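PDB 4LGV: glucose-6-phosphate 1-dehydrogenase from Mycobacterium avium, which catalyses the oxidation of glucose 6-phosphate to 6-phosphoglucono-1,5-lactone, the first step of the oxidative pentose phosphate pathway, with NADP+ as electron acceptor. Local coordinates for residues Gln76-Ala81 with Gly102-Leu107; Leu33-Ile38 with Arg49-Leu54; Tyr133-Pro138 with Arg414-Leu419. One frame throughout, in Å; residues are numbered along the deposited sequence.

Interaction 1 (Gln76-Ala81 with Gly102-Leu107); sequences QLLDRA and GRLSYL
Helix Gln76-Ala81 lies over strand Leu104-Leu107, and the two axes approach to 9.7 Å. Their N-to-C directions differ by 118°, so the helix runs across the strand and partly against it. The backbones are nearest where the CA atoms of Leu77 and Tyr106 stand 7.7 Å apart. No hydrogen bond links the segments; the contact is apolar.

Leu104 and Tyr106 both point toward the helix, while Ser105 between them turns the other way, as alternation along a strand requires. Leu77 carries CG anti to its own N (chi1 180°), which sends CD2 to the strand. This methyl lies 3.7 Å from Tyr106 CD1 and 3.9 Å from Tyr106 CB. It therefore meets the root of the aromatic side chain, obliquely to the ring. The same Leu77 CD2 is 4.2 Å from Leu104 CD2. Leu78 comes in from the next position of the helix. Its CD2 reaches Leu104 CD2 at 3.8 Å, and the two side chains run past each other in opposite directions. One methyl of Leu104 is thus shared by two successive leucines.

The far end of Tyr106 is polar: its OH hydrogen-bonds to Asp70 O. Phe48 of helix 41-56 also packs on Leu77 and Ala81. Strand 104-108 is an outermost strand of the parallel sheet within this chain and is bonded to strand 64-68. The chain passes from one strand to the other through helices 74-87 and 94-103. This is a beta-alpha-beta crossover at the edge of a Rossmann-type dinucleotide-binding domain.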
loop_
_atom_site.group_PDB
_atom_site.type_symbol
_atom_site.label_atom_id
_atom_site.label_comp_id
_atom_site.label_asym_id
_atom_site.label_seq_id
_atom_site.Cartn_x
_atom_site.Cartn_y
_atom_site.Cartn_z
ATOM N N GLN A 76 -64.731 -12.648 13.389
ATOM C CA GLN A 76 -64.406 -13.303 12.116
ATOM C C GLN A 76 -62.949 -13.063 11.708
ATOM O O GLN A 76 -62.259 -13.955 11.214
ATOM C CB GLN A 76 -65.346 -12.838 11.033
ATOM C CG GLN A 76 -66.740 -13.419 11.168
ATOM C CD GLN A 76 -67.783 -12.737 10.260
ATOM O OE1 GLN A 76 -67.844 -11.507 10.152
ATOM N NE2 GLN A 76 -68.594 -13.539 9.609
ATOM N N LEU A 77 -62.462 -11.871 11.990
ATOM C CA LEU A 77 -61.065 -11.592 11.763
ATOM C C LEU A 77 -60.151 -12.462 12.623
ATOM O O LEU A 77 -59.154 -12.970 12.152
ATOM C CB LEU A 77 -60.770 -10.107 11.985
ATOM C CG LEU A 77 -59.321 -9.706 11.775
ATOM C CD1 LEU A 77 -58.949 -9.887 10.324
ATOM C CD2 LEU A 77 -59.074 -8.292 12.220
ATOM N N LEU A 78 -60.504 -12.630 13.882
ATOM C CA LEU A 78 -59.743 -13.481 14.791
ATOM C C LEU A 78 -59.680 -14.927 14.343
ATOM O O LEU A 78 -58.612 -15.561 14.447
ATOM C CB LEU A 78 -60.290 -13.397 16.200
ATOM C CG LEU A 78 -60.121 -12.004 16.825
ATOM C CD1 LEU A 78 -60.733 -12.020 18.219
ATOM C CD2 LEU A 78 -58.669 -11.543 16.920
ATOM N N ASP A 79 -60.790 -15.411 13.794
ATOM C CA ASP A 79 -60.799 -16.744 13.217
ATOM C C ASP A 79 -59.802 -16.792 12.041
ATOM O O ASP A 79 -59.070 -17.750 11.895
ATOM C CB ASP A 79 -62.185 -17.154 12.723
ATOM C CG ASP A 79 -63.178 -17.397 13.859
ATOM O OD1 ASP A 79 -62.754 -17.762 14.970
ATOM O OD2 ASP A 79 -64.404 -17.192 13.610
ATOM N N ARG A 80 -59.823 -15.772 11.203
ATOM C CA ARG A 80 -58.894 -15.707 10.085
ATOM C C ARG A 80 -57.439 -15.714 10.557
ATOM O O ARG A 80 -56.594 -16.408 9.970
ATOM C CB ARG A 80 -59.124 -14.451 9.262
ATOM C CG ARG A 80 -60.207 -14.623 8.222
ATOM C CD ARG A 80 -60.321 -13.302 7.512
ATOM N NE ARG A 80 -61.306 -13.260 6.456
ATOM C CZ ARG A 80 -61.045 -13.330 5.147
ATOM N NH1 ARG A 80 -59.810 -13.471 4.673
ATOM N NH2 ARG A 80 -62.046 -13.258 4.302
ATOM N N ALA A 81 -57.177 -14.933 11.593
ATOM C CA ALA A 81 -55.832 -14.860 12.147
ATOM C C ALA A 81 -55.352 -16.176 12.741
ATOM O O ALA A 81 -54.224 -16.614 12.521
ATOM C CB ALA A 81 -55.797 -13.784 13.200
ATOM N N GLY A 102 -56.445 -9.632 22.206
ATOM C CA GLY A 102 -56.697 -8.510 23.115
ATOM C C GLY A 102 -56.210 -7.154 22.656
ATOM O O GLY A 102 -56.764 -6.135 23.083
ATOM N N ARG A 103 -55.181 -7.132 21.793
ATOM C CA ARG A 103 -54.632 -5.886 21.246
ATOM C C ARG A 103 -55.311 -5.454 19.940
ATOM O O ARG A 103 -55.143 -4.316 19.497
ATOM C CB ARG A 103 -53.167 -6.074 20.895
ATOM C CG ARG A 103 -52.318 -6.442 22.055
ATOM C CD ARG A 103 -50.836 -6.544 21.654
ATOM N NE ARG A 103 -50.150 -7.304 22.675
ATOM C CZ ARG A 103 -49.874 -6.870 23.905
ATOM N NH1 ARG A 103 -50.170 -5.623 24.295
ATOM N NH2 ARG A 103 -49.254 -7.704 24.762
ATOM N N LEU A 104 -56.030 -6.374 19.315
ATOM C CA LEU A 104 -56.499 -6.184 17.949
ATOM C C LEU A 104 -57.893 -5.584 17.878
ATOM O O LEU A 104 -58.767 -5.988 18.606
ATOM C CB LEU A 104 -56.505 -7.525 17.257
ATOM C CG LEU A 104 -56.490 -7.561 15.727
ATOM C CD1 LEU A 104 -55.341 -6.771 15.115
ATOM C CD2 LEU A 104 -56.379 -9.027 15.303
ATOM N N SER A 105 -58.077 -4.572 17.024
ATOM C CA SER A 105 -59.410 -4.113 16.621
ATOM C C SER A 105 -59.491 -4.129 15.111
ATOM O O SER A 105 -58.478 -4.271 14.426
ATOM C CB SER A 105 -59.747 -2.716 17.203
ATOM O OG SER A 105 -58.771 -1.764 16.837
ATOM N N TYR A 106 -60.696 -3.969 14.578
ATOM C CA TYR A 106 -60.930 -4.032 13.139
ATOM C C TYR A 106 -61.844 -2.939 12.665
ATOM O O TYR A 106 -62.861 -2.588 13.299
ATOM C CB TYR A 106 -61.535 -5.359 12.743
ATOM C CG TYR A 106 -61.773 -5.508 11.235
ATOM C CD1 TYR A 106 -60.711 -5.540 10.351
ATOM C CD2 TYR A 106 -63.064 -5.599 10.707
ATOM C CE1 TYR A 106 -60.906 -5.679 8.996
ATOM C CE2 TYR A 106 -63.273 -5.725 9.333
ATOM C CZ TYR A 106 -62.182 -5.794 8.471
ATOM O OH TYR A 106 -62.359 -5.885 7.089
ATOM N N LEU A 107 -61.481 -2.397 11.514
ATOM C CA LEU A 107 -62.219 -1.333 10.895
ATOM C C LEU A 107 -62.379 -1.609 9.406
ATOM O O LEU A 107 -61.387 -1.831 8.694
ATOM C CB LEU A 107 -61.450 -0.078 11.170
ATOM C CG LEU A 107 -62.119 1.246 10.924
ATOM C CD1 LEU A 107 -63.358 1.383 11.807
ATOM C CD2 LEU A 107 -61.122 2.343 11.231
#

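Interaction 2 (Leu33-Ile38 with Arg49-Leu54); sequences LVIFGI and RALYRL
Glu90 OE1 is gripped by two arginines, through salt bridges from Arg49 NE and Arg53 NH1 of the helix that presents Leu51 to Leu33 and Ile35. Arg53 also has a second carboxylate partner: its NE lies 2.8 Å from Glu417 OE1 of helix 413-424. Ala50 packs on Tyr416 of that same helix. Arg49 and Arg53 do not touch the strand, and across the contact itself there is no polar bond. Leu51 is the one helix residue that touches the strand, and it does so with both methyls. Its CD1 meets Ile35 CD1 at 4.0 Å, tip to tip. Its CD2 lies 4.0 Å from Leu33 CD2, where the two side chains pass at a slant. The fork of Leu51 thus spans two residues of the strand that face the same way.

Strand 32-36, helix 41-56 and strand 64-68 form the first beta-alpha-beta unit of the Rossmann-type fold. Strand 32-36 is an inner strand, flanked by 64-68 and 130-134. The chain leaves it at Gly37, with a positive phi (101°), in the turn that begins the glycine-rich dinucleotide-binding motif of such domains.

Ile35 reaches Leu51 because CG1 is anti to its carbonyl carbon (chi1 -59°) and the chain then runs on extended to CD1.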
loop_
_atom_site.group_PDB
_atom_site.type_symbol
_atom_site.label_atom_id
_atom_site.label_comp_id
_atom_site.label_asym_id
_atom_site.label_seq_id
_atom_site.Cartn_x
_atom_site.Cartn_y
_atom_site.Cartn_z
ATOM N N LEU A 33 -50.072 0.454 15.991
ATOM C CA LEU A 33 -49.838 -0.159 14.694
ATOM C C LEU A 33 -51.181 -0.217 13.939
ATOM O O LEU A 33 -52.144 -0.842 14.408
ATOM C CB LEU A 33 -49.250 -1.562 14.859
ATOM C CG LEU A 33 -49.040 -2.369 13.564
ATOM C CD1 LEU A 33 -48.112 -1.665 12.597
ATOM C CD2 LEU A 33 -48.461 -3.746 13.876
ATOM N N VAL A 34 -51.205 0.352 12.746
ATOM C CA VAL A 34 -52.375 0.336 11.916
ATOM C C VAL A 34 -52.048 -0.377 10.608
ATOM O O VAL A 34 -51.187 0.091 9.836
ATOM C CB VAL A 34 -52.832 1.780 11.604
ATOM C CG1 VAL A 34 -54.042 1.752 10.743
ATOM C CG2 VAL A 34 -53.091 2.554 12.893
ATOM N N ILE A 35 -52.756 -1.479 10.326
ATOM C CA ILE A 35 -52.423 -2.312 9.164
ATOM C C ILE A 35 -53.503 -2.250 8.125
ATOM O O ILE A 35 -54.586 -2.781 8.342
ATOM C CB ILE A 35 -52.263 -3.810 9.562
ATOM C CG1 ILE A 35 -51.168 -3.955 10.591
ATOM C CG2 ILE A 35 -51.913 -4.666 8.352
ATOM C CD1 ILE A 35 -51.056 -5.320 11.228
ATOM N N PHE A 36 -53.206 -1.622 6.994
ATOM C CA PHE A 36 -54.111 -1.647 5.858
ATOM C C PHE A 36 -53.844 -2.897 5.064
ATOM O O PHE A 36 -52.693 -3.161 4.677
ATOM C CB PHE A 36 -53.934 -0.432 4.967
ATOM C CG PHE A 36 -54.459 0.857 5.563
ATOM C CD1 PHE A 36 -53.808 1.483 6.611
ATOM C CD2 PHE A 36 -55.637 1.444 5.074
ATOM C CE1 PHE A 36 -54.304 2.668 7.165
ATOM C CE2 PHE A 36 -56.131 2.632 5.619
ATOM C CZ PHE A 36 -55.464 3.248 6.666
ATOM N N GLY A 37 -54.905 -3.670 4.823
ATOM C CA GLY A 37 -54.820 -4.909 4.027
ATOM C C GLY A 37 -54.774 -6.175 4.883
ATOM O O GLY A 37 -54.266 -7.189 4.460
ATOM N N ILE A 38 -55.362 -6.109 6.068
ATOM C CA ILE A 38 -55.243 -7.165 7.087
ATOM C C ILE A 38 -55.950 -8.468 6.695
ATOM O O ILE A 38 -55.667 -9.524 7.271
ATOM C CB ILE A 38 -55.754 -6.643 8.451
ATOM C CG1 ILE A 38 -55.345 -7.543 9.587
ATOM C CG2 ILE A 38 -57.261 -6.522 8.438
ATOM C CD1 ILE A 38 -53.884 -7.534 9.874
ATOM N N ARG A 49 -48.725 -14.476 11.524
ATOM C CA ARG A 49 -47.665 -15.270 12.159
ATOM C C ARG A 49 -46.571 -14.412 12.816
ATOM O O ARG A 49 -46.153 -14.662 13.948
ATOM C CB ARG A 49 -47.032 -16.186 11.116
ATOM C CG ARG A 49 -46.168 -17.269 11.732
ATOM C CD ARG A 49 -45.216 -17.856 10.710
ATOM N NE ARG A 49 -44.399 -18.852 11.335
ATOM C CZ ARG A 49 -43.609 -19.707 10.693
ATOM N NH1 ARG A 49 -43.491 -19.670 9.361
ATOM N NH2 ARG A 49 -42.896 -20.580 11.401
ATOM N N ALA A 50 -46.136 -13.378 12.120
ATOM C CA ALA A 50 -45.105 -12.473 12.642
ATOM C C ALA A 50 -45.578 -11.731 13.901
ATOM O O ALA A 50 -44.843 -11.684 14.878
ATOM C CB ALA A 50 -44.712 -11.494 11.584
ATOM N N LEU A 51 -46.835 -11.249 13.902
ATOM C CA LEU A 51 -47.373 -10.634 15.071
ATOM C C LEU A 51 -47.486 -11.619 16.252
ATOM O O LEU A 51 -47.156 -11.301 17.415
ATOM C CB LEU A 51 -48.752 -10.042 14.767
ATOM C CG LEU A 51 -48.752 -8.875 13.784
ATOM C CD1 LEU A 51 -50.177 -8.505 13.409
ATOM C CD2 LEU A 51 -48.052 -7.701 14.381
ATOM N N TYR A 52 -47.943 -12.823 15.941
ATOM C CA TYR A 52 -48.031 -13.899 16.937
ATOM C C TYR A 52 -46.672 -14.148 17.566
ATOM O O TYR A 52 -46.555 -14.287 18.818
ATOM C CB TYR A 52 -48.599 -15.187 16.293
ATOM C CG TYR A 52 -48.583 -16.373 17.194
ATOM C CD1 TYR A 52 -49.629 -16.605 18.089
ATOM C CD2 TYR A 52 -47.512 -17.277 17.188
ATOM C CE1 TYR A 52 -49.570 -17.654 18.992
ATOM C CE2 TYR A 52 -47.467 -18.356 18.071
ATOM C CZ TYR A 52 -48.493 -18.537 18.946
ATOM O OH TYR A 52 -48.445 -19.602 19.801
ATOM N N ARG A 53 -45.630 -14.227 16.737
ATOM C CA ARG A 53 -44.269 -14.533 17.263
ATOM C C ARG A 53 -43.727 -13.391 18.109
ATOM O O ARG A 53 -43.082 -13.598 19.130
ATOM C CB ARG A 53 -43.296 -14.860 16.125
ATOM C CG ARG A 53 -43.604 -16.178 15.419
ATOM C CD ARG A 53 -42.867 -16.307 14.089
ATOM N NE ARG A 53 -41.408 -16.255 14.191
ATOM C CZ ARG A 53 -40.613 -17.313 14.349
ATOM N NH1 ARG A 53 -41.088 -18.533 14.385
ATOM N NH2 ARG A 53 -39.309 -17.130 14.430
ATOM N N LEU A 54 -44.042 -12.167 17.718
ATOM C CA LEU A 54 -43.607 -11.015 18.501
ATOM C C LEU A 54 -44.332 -11.041 19.841
ATOM O O LEU A 54 -43.727 -10.767 20.880
ATOM C CB LEU A 54 -43.844 -9.720 17.750
ATOM C CG LEU A 54 -42.955 -9.439 16.523
ATOM C CD1 LEU A 54 -43.563 -8.336 15.657
ATOM C CD2 LEU A 54 -41.566 -9.033 16.932
#

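Interaction 3 (Tyr133-Pro138 with Arg414-Leu419); sequences YLEMPP and RPYERL
Tyr416 and Tyr133 meet through their hydroxyls, and these two residues carry nearly all the surface buried here. Their OH atoms, Tyr133 OH and Tyr416 OH, are hydrogen-bonded at 2.6 Å. The side chains come from opposite directions, and each hydroxyl sits at the edge of the other ring, near its plane. Tyr416 OH is 3.4 Å from Tyr133 CE2, and Tyr133 OH is 3.5 Å from Tyr416 CE1. The rings are therefore not stacked. In Tyr416, CG anti to N (chi1 -174°) lets the ring reach from the helix to the strand.

Both buried hydroxyls have a further partner. Tyr133 OH bonds to Glu162 OE1, and Tyr416 OH bonds to Thr47 OG1. Glu135 adds little surface; its OE1 stands 3.7 Å from Tyr416 OH and is hydrogen-bonded to Thr47 OG1. Its carboxylate plane is turned 22° from the Tyr416 ring.

Tyr416 also packs edge-to-face with His193, which lies in the Asp-His-Phe-Leu-Gly-Lys sequence recognisable as the substrate-binding signature of this family. The contact joins the C-terminal end of a Rossmann strand to a helix of the C-terminal family region, consistent with a place near the interdomain active-site cleft.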
loop_
_atom_site.group_PDB
_atom_site.type_symbol
_atom_site.label_atom_id
_atom_site.label_comp_id
_atom_site.label_asym_id
_atom_site.label_seq_id
_atom_site.Cartn_x
_atom_site.Cartn_y
_atom_site.Cartn_z
ATOM N N TYR A 133 -48.966 0.493 8.275
ATOM C CA TYR A 133 -48.340 -0.549 7.464
ATOM C C TYR A 133 -49.275 -0.947 6.343
ATOM O O TYR A 133 -50.374 -1.452 6.587
ATOM C CB TYR A 133 -47.999 -1.756 8.359
ATOM C CG TYR A 133 -47.462 -2.934 7.616
ATOM C CD1 TYR A 133 -46.514 -2.773 6.619
ATOM C CD2 TYR A 133 -47.870 -4.212 7.913
ATOM C CE1 TYR A 133 -46.003 -3.847 5.928
ATOM C CE2 TYR A 133 -47.365 -5.291 7.229
ATOM C CZ TYR A 133 -46.415 -5.101 6.246
ATOM O OH TYR A 133 -45.895 -6.167 5.529
ATOM N N LEU A 134 -48.860 -0.682 5.109
ATOM C CA LEU A 134 -49.743 -0.857 3.969
ATOM C C LEU A 134 -49.426 -2.125 3.207
ATOM O O LEU A 134 -48.548 -2.120 2.370
ATOM C CB LEU A 134 -49.667 0.352 3.034
ATOM C CG LEU A 134 -49.709 1.735 3.698
ATOM C CD1 LEU A 134 -49.822 2.816 2.626
ATOM C CD2 LEU A 134 -50.822 1.915 4.692
ATOM N N GLU A 135 -50.161 -3.194 3.492
ATOM C CA GLU A 135 -50.015 -4.418 2.715
ATOM C C GLU A 135 -51.189 -4.473 1.751
ATOM O O GLU A 135 -52.055 -5.307 1.833
ATOM C CB GLU A 135 -49.908 -5.694 3.556
ATOM C CG GLU A 135 -50.555 -5.651 4.928
ATOM C CD GLU A 135 -50.304 -6.928 5.688
ATOM O OE1 GLU A 135 -49.376 -7.694 5.304
ATOM O OE2 GLU A 135 -51.059 -7.190 6.628
ATOM N N MET A 136 -51.163 -3.568 0.809
ATOM C CA MET A 136 -52.248 -3.434 -0.149
ATOM C C MET A 136 -51.662 -3.254 -1.532
ATOM O O MET A 136 -50.455 -3.007 -1.683
ATOM C CB MET A 136 -53.181 -2.301 0.271
ATOM C CG MET A 136 -54.379 -2.881 1.007
ATOM S SD MET A 136 -55.409 -1.566 1.564
ATOM C CE MET A 136 -57.052 -2.237 1.799
ATOM N N PRO A 137 -52.510 -3.400 -2.554
ATOM C CA PRO A 137 -52.047 -3.100 -3.904
ATOM C C PRO A 137 -51.372 -1.723 -4.018
ATOM O O PRO A 137 -51.786 -0.760 -3.381
ATOM C CB PRO A 137 -53.323 -3.124 -4.706
ATOM C CG PRO A 137 -54.195 -4.081 -3.976
ATOM C CD PRO A 137 -53.922 -3.808 -2.529
ATOM N N PRO A 138 -50.286 -1.642 -4.776
ATOM C CA PRO A 138 -49.529 -0.385 -4.844
ATOM C C PRO A 138 -50.287 0.810 -5.392
ATOM O O PRO A 138 -49.983 1.957 -5.016
ATOM C CB PRO A 138 -48.349 -0.734 -5.771
ATOM C CG PRO A 138 -48.786 -1.962 -6.508
ATOM C CD PRO A 138 -49.594 -2.724 -5.500
ATOM N N ARG A 414 -38.456 -15.078 9.678
ATOM C CA ARG A 414 -37.504 -14.348 10.521
ATOM C C ARG A 414 -37.170 -12.985 9.962
ATOM O O ARG A 414 -37.273 -11.986 10.664
ATOM C CB ARG A 414 -36.251 -15.183 10.697
ATOM C CG ARG A 414 -36.431 -16.400 11.602
ATOM C CD ARG A 414 -35.117 -17.180 11.700
ATOM N NE ARG A 414 -35.290 -18.450 12.389
ATOM C CZ ARG A 414 -34.307 -19.233 12.840
ATOM N NH1 ARG A 414 -33.007 -18.901 12.717
ATOM N NH2 ARG A 414 -34.633 -20.357 13.455
ATOM N N PRO A 415 -36.865 -12.930 8.685
ATOM C CA PRO A 415 -36.692 -11.626 8.085
ATOM C C PRO A 415 -37.892 -10.750 8.164
ATOM O O PRO A 415 -37.776 -9.542 8.409
ATOM C CB PRO A 415 -36.381 -11.928 6.613
ATOM C CG PRO A 415 -36.364 -13.429 6.474
ATOM C CD PRO A 415 -36.329 -14.009 7.836
ATOM N N TYR A 416 -39.039 -11.335 7.938
ATOM C CA TYR A 416 -40.247 -10.562 7.933
ATOM C C TYR A 416 -40.557 -9.952 9.303
ATOM O O TYR A 416 -40.788 -8.747 9.413
ATOM C CB TYR A 416 -41.381 -11.437 7.442
ATOM C CG TYR A 416 -42.617 -10.658 7.285
ATOM C CD1 TYR A 416 -42.843 -9.886 6.152
ATOM C CD2 TYR A 416 -43.534 -10.625 8.300
ATOM C CE1 TYR A 416 -43.969 -9.106 6.026
ATOM C CE2 TYR A 416 -44.691 -9.861 8.190
ATOM C CZ TYR A 416 -44.909 -9.098 7.045
ATOM O OH TYR A 416 -46.071 -8.383 6.931
ATOM N N GLU A 417 -40.490 -10.734 10.360
ATOM C CA GLU A 417 -40.681 -10.184 11.718
ATOM C C GLU A 417 -39.611 -9.162 12.118
ATOM O O GLU A 417 -39.890 -8.182 12.818
ATOM C CB GLU A 417 -40.759 -11.313 12.762
ATOM C CG GLU A 417 -39.490 -12.120 12.941
ATOM C CD GLU A 417 -39.676 -13.390 13.775
ATOM O OE1 GLU A 417 -40.773 -13.571 14.250
ATOM O OE2 GLU A 417 -38.733 -14.200 13.952
ATOM N N ARG A 418 -38.367 -9.396 11.711
ATOM C CA ARG A 418 -37.300 -8.436 11.973
ATOM C C ARG A 418 -37.626 -7.066 11.351
ATOM O O ARG A 418 -37.427 -6.034 11.966
ATOM C CB ARG A 418 -36.008 -8.990 11.385
ATOM C CG ARG A 418 -34.783 -8.146 11.600
ATOM C CD ARG A 418 -33.606 -8.762 10.886
ATOM N NE ARG A 418 -32.415 -7.977 11.124
ATOM C CZ ARG A 418 -31.372 -7.864 10.302
ATOM N NH1 ARG A 418 -31.359 -8.460 9.101
ATOM N NH2 ARG A 418 -30.333 -7.163 10.687
ATOM N N LEU A 419 -38.113 -7.051 10.116
ATOM C CA LEU A 419 -38.460 -5.790 9.447
ATOM C C LEU A 419 -39.614 -5.078 10.114
ATOM O O LEU A 419 -39.586 -3.854 10.260
ATOM C CB LEU A 419 -38.837 -6.027 7.983
ATOM C CG LEU A 419 -37.668 -6.312 7.082
ATOM C CD1 LEU A 419 -38.144 -6.781 5.729
ATOM C CD2 LEU A 419 -36.783 -5.103 6.906
#

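Overall arrangement
All three contacts set a helix against the same parallel sheet, but at different places across it. Interaction 1 is at the edge strand and only partly buried. Interactions 2 and 3 are buried, on the neighbouring inner strands 32-36 and 130-134, with centres 9 Å apart. Val34 O and Tyr133 N, at 2.7 Å, probably bond those strands. Ile38 ties interaction 2 to interaction 1, its CG2 lying 3.8 Å from Tyr106 CE1. Interactions 1 and 3 do not touch. The chemistry changes across the sheet: apolar packing in the first two, with one aromatic ring in interaction 1, and a hydroxyl network in the third. Interactions 1 and 2 connect elements close in sequence; interaction 3 bridges the two family regions.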